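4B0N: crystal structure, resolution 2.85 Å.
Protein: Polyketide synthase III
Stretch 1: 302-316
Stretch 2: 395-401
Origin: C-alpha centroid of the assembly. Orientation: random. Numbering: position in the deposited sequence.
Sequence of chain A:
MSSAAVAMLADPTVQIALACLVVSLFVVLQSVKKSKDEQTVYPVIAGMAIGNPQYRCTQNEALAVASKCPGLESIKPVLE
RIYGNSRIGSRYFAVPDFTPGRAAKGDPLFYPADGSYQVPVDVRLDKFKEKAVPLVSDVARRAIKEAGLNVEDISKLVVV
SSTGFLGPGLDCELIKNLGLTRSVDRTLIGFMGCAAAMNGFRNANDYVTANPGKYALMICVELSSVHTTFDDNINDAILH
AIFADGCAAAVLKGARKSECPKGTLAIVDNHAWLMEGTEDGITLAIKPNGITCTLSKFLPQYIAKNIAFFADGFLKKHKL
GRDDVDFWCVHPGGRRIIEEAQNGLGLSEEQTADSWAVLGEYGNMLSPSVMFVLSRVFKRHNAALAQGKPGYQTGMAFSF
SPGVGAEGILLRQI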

ATOM      1  N   TYR A 302      15.591 -10.568 -18.915  1.00 44.07           N
ATOM      2  CA  TYR A 302      14.442 -11.187 -18.250  1.00 43.44           C
ATOM      3  C   TYR A 302      13.138 -10.865 -18.977  1.00 42.66           C
ATOM      4  O   TYR A 302      12.265 -11.728 -19.112  1.00 42.25           O
ATOM      5  CB  TYR A 302      14.321 -10.721 -16.793  1.00 43.49           C
ATOM      6  CG  TYR A 302      15.479 -11.066 -15.874  1.00 44.25           C
ATOM      7  CD1 TYR A 302      16.310 -12.162 -16.125  1.00 45.32           C
ATOM      8  CD2 TYR A 302      15.713 -10.313 -14.722  1.00 44.07           C
ATOM      9  CE1 TYR A 302      17.359 -12.476 -15.271  1.00 45.93           C
ATOM     10  CE2 TYR A 302      16.756 -10.620 -13.862  1.00 44.68           C
ATOM     11  CZ  TYR A 302      17.575 -11.702 -14.139  1.00 45.70           C
ATOM     12  OH  TYR A 302      18.612 -12.008 -13.286  1.00 46.16           O
ATOM     13  N   ILE A 303      13.020  -9.618 -19.434  1.00 41.97           N
ATOM     14  CA  ILE A 303      11.830  -9.142 -20.136  1.00 41.29           C
ATOM     15  C   ILE A 303      11.662  -9.867 -21.472  1.00 41.67           C
ATOM     16  O   ILE A 303      10.643 -10.509 -21.701  1.00 41.36           O
ATOM     17  CB  ILE A 303      11.846  -7.605 -20.323  1.00 40.86           C
ATOM     18  CG1 ILE A 303      11.821  -6.902 -18.960  1.00 40.14           C
ATOM     19  CG2 ILE A 303      10.669  -7.146 -21.178  1.00 40.55           C
ATOM     20  CD1 ILE A 303      12.277  -5.459 -18.994  1.00 39.90           C
ATOM     21  N   ALA A 304      12.678  -9.786 -22.330  1.00 42.27           N
ATOM     22  CA  ALA A 304      12.651 -10.434 -23.644  1.00 42.88           C
ATOM     23  C   ALA A 304      12.461 -11.948 -23.546  1.00 43.20           C
ATOM     24  O   ALA A 304      11.909 -12.568 -24.456  1.00 43.39           O
ATOM     25  CB  ALA A 304      13.918 -10.107 -24.425  1.00 43.36           C
ATOM     26  N   LYS A 305      12.918 -12.526 -22.437  1.00 43.14           N
ATOM     27  CA  LYS A 305      12.820 -13.963 -22.209  1.00 43.73           C
ATOM     28  C   LYS A 305      11.429 -14.387 -21.744  1.00 43.41           C
ATOM     29  O   LYS A 305      11.025 -15.531 -21.961  1.00 43.99           O
ATOM     30  CB  LYS A 305      13.874 -14.414 -21.193  1.00 44.09           C
ATOM     31  CG  LYS A 305      14.112 -15.916 -21.153  1.00 45.04           C
ATOM     32  CD  LYS A 305      15.352 -16.266 -20.345  1.00 45.61           C
ATOM     33  CE  LYS A 305      15.698 -17.744 -20.468  1.00 46.38           C
ATOM     34  NZ  LYS A 305      14.721 -18.619 -19.761  1.00 46.08           N
ATOM     35  N   ASN A 306      10.694 -13.465 -21.122  1.00 42.73           N
ATOM     36  CA  ASN A 306       9.415 -13.802 -20.488  1.00 42.29           C
ATOM     37  C   ASN A 306       8.182 -13.023 -20.953  1.00 42.05           C
ATOM     38  O   ASN A 306       7.053 -13.436 -20.669  1.00 41.90           O
ATOM     39  CB  ASN A 306       9.538 -13.695 -18.966  1.00 41.59           C
ATOM     40  CG  ASN A 306      10.383 -14.801 -18.368  1.00 41.72           C
ATOM     41  OD1 ASN A 306      10.105 -15.983 -18.562  1.00 41.88           O
ATOM     42  ND2 ASN A 306      11.414 -14.420 -17.625  1.00 41.70           N
ATOM     43  N   ILE A 307       8.392 -11.911 -21.659  1.00 42.23           N
ATOM     44  CA  ILE A 307       7.291 -11.023 -22.068  1.00 42.05           C
ATOM     45  C   ILE A 307       6.304 -11.685 -23.036  1.00 42.62           C
ATOM     46  O   ILE A 307       5.119 -11.334 -23.052  1.00 42.47           O
ATOM     47  CB  ILE A 307       7.799  -9.651 -22.608  1.00 42.02           C
ATOM     48  CG1 ILE A 307       6.661  -8.624 -22.694  1.00 41.55           C
ATOM     49  CG2 ILE A 307       8.510  -9.795 -23.951  1.00 42.66           C
ATOM     50  CD1 ILE A 307       6.044  -8.253 -21.362  1.00 40.64           C
ATOM     51  N   ALA A 308       6.791 -12.646 -23.821  1.00 43.42           N
ATOM     52  CA  ALA A 308       5.937 -13.424 -24.716  1.00 43.83           C
ATOM     53  C   ALA A 308       4.921 -14.242 -23.922  1.00 43.59           C
ATOM     54  O   ALA A 308       3.722 -14.166 -24.189  1.00 43.45           O
ATOM     55  CB  ALA A 308       6.772 -14.326 -25.618  1.00 44.51           C
ATOM     56  N   PHE A 309       5.407 -14.995 -22.933  1.00 43.78           N
ATOM     57  CA  PHE A 309       4.562 -15.866 -22.111  1.00 43.91           C
ATOM     58  C   PHE A 309       3.463 -15.102 -21.372  1.00 43.32           C
ATOM     59  O   PHE A 309       2.360 -15.620 -21.188  1.00 43.48           O
ATOM     60  CB  PHE A 309       5.411 -16.670 -21.118  1.00 44.40           C
ATOM     61  CG  PHE A 309       4.642 -17.732 -20.378  1.00 44.81           C
ATOM     62  CD1 PHE A 309       4.392 -18.970 -20.967  1.00 45.62           C
ATOM     63  CD2 PHE A 309       4.164 -17.495 -19.090  1.00 44.43           C
ATOM     64  CE1 PHE A 309       3.679 -19.950 -20.289  1.00 45.79           C
ATOM     65  CE2 PHE A 309       3.449 -18.472 -18.407  1.00 44.65           C
ATOM     66  CZ  PHE A 309       3.208 -19.701 -19.008  1.00 45.53           C
ATOM     67  N   PHE A 310       3.773 -13.876 -20.956  1.00 42.71           N
ATOM     68  CA  PHE A 310       2.811 -13.013 -20.271  1.00 42.02           C
ATOM     69  C   PHE A 310       1.731 -12.478 -21.215  1.00 42.26           C
ATOM     70  O   PHE A 310       0.537 -12.559 -20.909  1.00 42.02           O
ATOM     71  CB  PHE A 310       3.534 -11.858 -19.562  1.00 41.32           C
ATOM     72  CG  PHE A 310       2.623 -10.739 -19.128  1.00 40.58           C
ATOM     73  CD1 PHE A 310       1.763 -10.897 -18.041  1.00 40.15           C
ATOM     74  CD2 PHE A 310       2.630  -9.519 -19.800  1.00 40.36           C
ATOM     75  CE1 PHE A 310       0.926  -9.864 -17.642  1.00 39.56           C
ATOM     76  CE2 PHE A 310       1.796  -8.484 -19.403  1.00 39.79           C
ATOM     77  CZ  PHE A 310       0.943  -8.657 -18.324  1.00 39.22           C
ATOM     78  N   ALA A 311       2.157 -11.933 -22.353  1.00 42.85           N
ATOM     79  CA  ALA A 311       1.244 -11.293 -23.302  1.00 43.15           C
ATOM     80  C   ALA A 311       0.415 -12.298 -24.098  1.00 43.91           C
ATOM     81  O   ALA A 311      -0.772 -12.069 -24.341  1.00 43.83           O
ATOM     82  CB  ALA A 311       2.005 -10.362 -24.234  1.00 43.38           C
ATOM     83  N   ASP A 312       1.042 -13.401 -24.505  1.00 44.97           N
ATOM     84  CA  ASP A 312       0.327 -14.495 -25.162  1.00 46.04           C
ATOM     85  C   ASP A 312      -0.598 -15.214 -24.183  1.00 45.67           C
ATOM     86  O   ASP A 312      -1.612 -15.783 -24.586  1.00 45.97           O
ATOM     87  CB  ASP A 312       1.299 -15.488 -25.805  1.00 47.59           C
ATOM     88  CG  ASP A 312       1.941 -14.948 -27.075  1.00 48.73           C
ATOM     89  OD1 ASP A 312       1.263 -14.224 -27.840  1.00 48.81           O
ATOM     90  OD2 ASP A 312       3.127 -15.267 -27.318  1.00 49.62           O
ATOM     91  N   GLY A 313      -0.239 -15.186 -22.901  1.00 45.05           N
ATOM     92  CA  GLY A 313      -1.110 -15.685 -21.842  1.00 44.97           C
ATOM     93  C   GLY A 313      -2.371 -14.845 -21.726  1.00 44.69           C
ATOM     94  O   GLY A 313      -3.483 -15.378 -21.753  1.00 44.94           O
ATOM     95  N   PHE A 314      -2.182 -13.528 -21.612  1.00 43.95           N
ATOM     96  CA  PHE A 314      -3.269 -12.554 -21.484  1.00 43.36           C
ATOM     97  C   PHE A 314      -4.313 -12.704 -22.591  1.00 44.00           C
ATOM     98  O   PHE A 314      -5.519 -12.725 -22.326  1.00 43.44           O
ATOM     99  CB  PHE A 314      -2.693 -11.132 -21.529  1.00 42.53           C
ATOM    100  CG  PHE A 314      -3.465 -10.114 -20.721  1.00 41.43           C
ATOM    101  CD1 PHE A 314      -4.810 -10.301 -20.404  1.00 41.06           C
ATOM    102  CD2 PHE A 314      -2.842  -8.943 -20.300  1.00 40.72           C
ATOM    103  CE1 PHE A 314      -5.506  -9.356 -19.667  1.00 40.32           C
ATOM    104  CE2 PHE A 314      -3.532  -7.993 -19.564  1.00 39.86           C
ATOM    105  CZ  PHE A 314      -4.866  -8.199 -19.247  1.00 39.81           C
ATOM    106  N   LEU A 315      -3.833 -12.815 -23.828  1.00 45.26           N
ATOM    107  CA  LEU A 315      -4.691 -12.781 -25.010  1.00 46.32           C
ATOM    108  C   LEU A 315      -5.398 -14.101 -25.307  1.00 47.54           C
ATOM    109  O   LEU A 315      -6.475 -14.100 -25.905  1.00 48.50           O
ATOM    110  CB  LEU A 315      -3.893 -12.317 -26.235  1.00 46.63           C
ATOM    111  CG  LEU A 315      -3.395 -10.868 -26.277  1.00 46.04           C
ATOM    112  CD1 LEU A 315      -2.347 -10.697 -27.368  1.00 46.44           C
ATOM    113  CD2 LEU A 315      -4.544  -9.891 -26.480  1.00 45.60           C
ATOM    114  N   LYS A 316      -4.805 -15.218 -24.889  1.00 48.37           N
ATOM    115  CA  LYS A 316      -5.421 -16.535 -25.088  1.00 49.28           C
ATOM    116  C   LYS A 316      -6.643 -16.749 -24.194  1.00 48.94           C
ATOM    117  O   LYS A 316      -7.522 -17.548 -24.521  1.00 49.75           O
ATOM    118  CB  LYS A 316      -4.400 -17.664 -24.899  1.00 50.22           C
ATOM    119  CG  LYS A 316      -3.549 -17.932 -26.134  1.00 51.37           C
ATOM    120  CD  LYS A 316      -2.416 -18.908 -25.849  1.00 52.23           C
ATOM    121  CE  LYS A 316      -1.439 -18.975 -27.018  1.00 52.99           C
ATOM    122  NZ  LYS A 316      -0.289 -19.886 -26.759  1.00 53.27           N
ATOM    123  N   GLY A 395      -6.408  -2.832 -27.092  1.00 39.75           N
ATOM    124  CA  GLY A 395      -5.047  -2.499 -26.673  1.00 39.15           C
ATOM    125  C   GLY A 395      -4.616  -3.111 -25.353  1.00 38.27           C
ATOM    126  O   GLY A 395      -5.456  -3.478 -24.525  1.00 37.79           O
ATOM    127  N   MET A 396      -3.301  -3.220 -25.160  1.00 38.10           N
ATOM    128  CA  MET A 396      -2.739  -3.736 -23.908  1.00 37.76           C
ATOM    129  C   MET A 396      -1.673  -2.835 -23.288  1.00 37.23           C
ATOM    130  O   MET A 396      -0.682  -2.487 -23.930  1.00 37.28           O
ATOM    131  CB  MET A 396      -2.171  -5.143 -24.093  1.00 38.26           C
ATOM    132  CG  MET A 396      -1.789  -5.809 -22.780  1.00 38.08           C
ATOM    133  SD  MET A 396      -0.603  -7.147 -22.971  1.00 38.80           S
ATOM    134  CE  MET A 396      -1.581  -8.351 -23.873  1.00 39.37           C
ATOM    135  N   ALA A 397      -1.887  -2.478 -22.026  1.00 36.74           N
ATOM    136  CA  ALA A 397      -0.916  -1.714 -21.256  1.00 36.37           C
ATOM    137  C   ALA A 397      -0.298  -2.614 -20.196  1.00 36.02           C
ATOM    138  O   ALA A 397      -1.017  -3.252 -19.424  1.00 36.12           O
ATOM    139  CB  ALA A 397      -1.577  -0.506 -20.610  1.00 35.95           C
ATOM    140  N   PHE A 398       1.031  -2.681 -20.173  1.00 35.56           N
ATOM    141  CA  PHE A 398       1.732  -3.459 -19.159  1.00 34.88           C
ATOM    142  C   PHE A 398       2.938  -2.733 -18.565  1.00 34.42           C
ATOM    143  O   PHE A 398       3.386  -1.713 -19.087  1.00 34.08           O
ATOM    144  CB  PHE A 398       2.111  -4.859 -19.676  1.00 35.28           C
ATOM    145  CG  PHE A 398       3.070  -4.854 -20.839  1.00 35.77           C
ATOM    146  CD1 PHE A 398       4.443  -4.761 -20.632  1.00 35.92           C
ATOM    147  CD2 PHE A 398       2.602  -4.970 -22.143  1.00 36.20           C
ATOM    148  CE1 PHE A 398       5.325  -4.759 -21.700  1.00 36.43           C
ATOM    149  CE2 PHE A 398       3.482  -4.974 -23.215  1.00 36.70           C
ATOM    150  CZ  PHE A 398       4.843  -4.870 -22.994  1.00 36.81           C
ATOM    151  N   SER A 399       3.440  -3.276 -17.459  1.00 34.18           N
ATOM    152  CA  SER A 399       4.615  -2.760 -16.769  1.00 33.93           C
ATOM    153  C   SER A 399       5.244  -3.884 -15.947  1.00 34.02           C
ATOM    154  O   SER A 399       4.749  -5.017 -15.958  1.00 33.83           O
ATOM    155  CB  SER A 399       4.235  -1.578 -15.874  1.00 33.40           C
ATOM    156  OG  SER A 399       5.381  -1.022 -15.253  1.00 33.16           O
ATOM    157  N   PHE A 400       6.332  -3.573 -15.242  1.00 34.14           N
ATOM    158  CA  PHE A 400       7.077  -4.585 -14.492  1.00 34.34           C
ATOM    159  C   PHE A 400       7.296  -4.226 -13.028  1.00 34.15           C
ATOM    160  O   PHE A 400       7.737  -3.120 -12.703  1.00 34.41           O
ATOM    161  CB  PHE A 400       8.396  -4.908 -15.191  1.00 34.86           C
ATOM    162  CG  PHE A 400       8.231  -5.249 -16.640  1.00 35.41           C
ATOM    163  CD1 PHE A 400       7.639  -6.447 -17.020  1.00 35.65           C
ATOM    164  CD2 PHE A 400       8.637  -4.359 -17.626  1.00 35.80           C
ATOM    165  CE1 PHE A 400       7.469  -6.758 -18.357  1.00 36.25           C
ATOM    166  CE2 PHE A 400       8.473  -4.665 -18.967  1.00 36.30           C
ATOM    167  CZ  PHE A 400       7.886  -5.866 -19.333  1.00 36.55           C
ATOM    168  N   SER A 401       6.973  -5.178 -12.158  1.00 33.95           N
ATOM    169  CA  SER A 401       7.072  -5.006 -10.714  1.00 33.51           C
ATOM    170  C   SER A 401       8.208  -5.849 -10.144  1.00 33.63           C
ATOM    171  O   SER A 401       8.573  -6.865 -10.738  1.00 33.86           O
ATOM    172  CB  SER A 401       5.760  -5.431 -10.058  1.00 33.36           C
ATOM    173  OG  SER A 401       5.538  -6.822 -10.216  1.00 33.46           O
TER

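How does the helix lie against the strand? The two axes approach to 11.0 Å and run at 140°, closer to antiparallel than parallel, so Met-396 falls opposite Ala-311 and Phe-400 opposite Ile-303. No hydrogen bond crosses between them; the contact is apolar packing. Strand alternation selects the side chains: Met-396, Phe-398 and Phe-400 point toward the helix, while Ala-397 and Ser-399 point away.

What does Met-396 reach? Its side chain is t at chi1 and chi2 and turns at chi3 (m), and Met-396 CE lies among three helix residues: 3.8 Å from Phe-314 CB, 3.9 Å from Leu-315 CG and 4.1 Å from Ala-311 CB. The methyl also comes near the helix backbone, with Met-396 CE 3.8 Å from Ala-311 O. Met-396 SD sits obliquely to the Phe-314 ring, 5.1 Å from the ring centroid.

How is Phe-398 held? Ile-307 CD1 lies over one face of the Phe-398 ring in a CH-pi contact, 4.0 Å from the ring centroid, while Phe-398 CB meets the edge of the Phe-310 ring, 3.6 Å from Phe-310 CE2.

What receives Phe-400? Ile-303 CG1 lies over the Phe-400 ring face, 4.1 Å from the ring centroid, and Ile-307 CD1 approaches the ring edge, 3.6 Å from Phe-400 CZ. Ile-307 thus bridges both phenylalanines through one methyl.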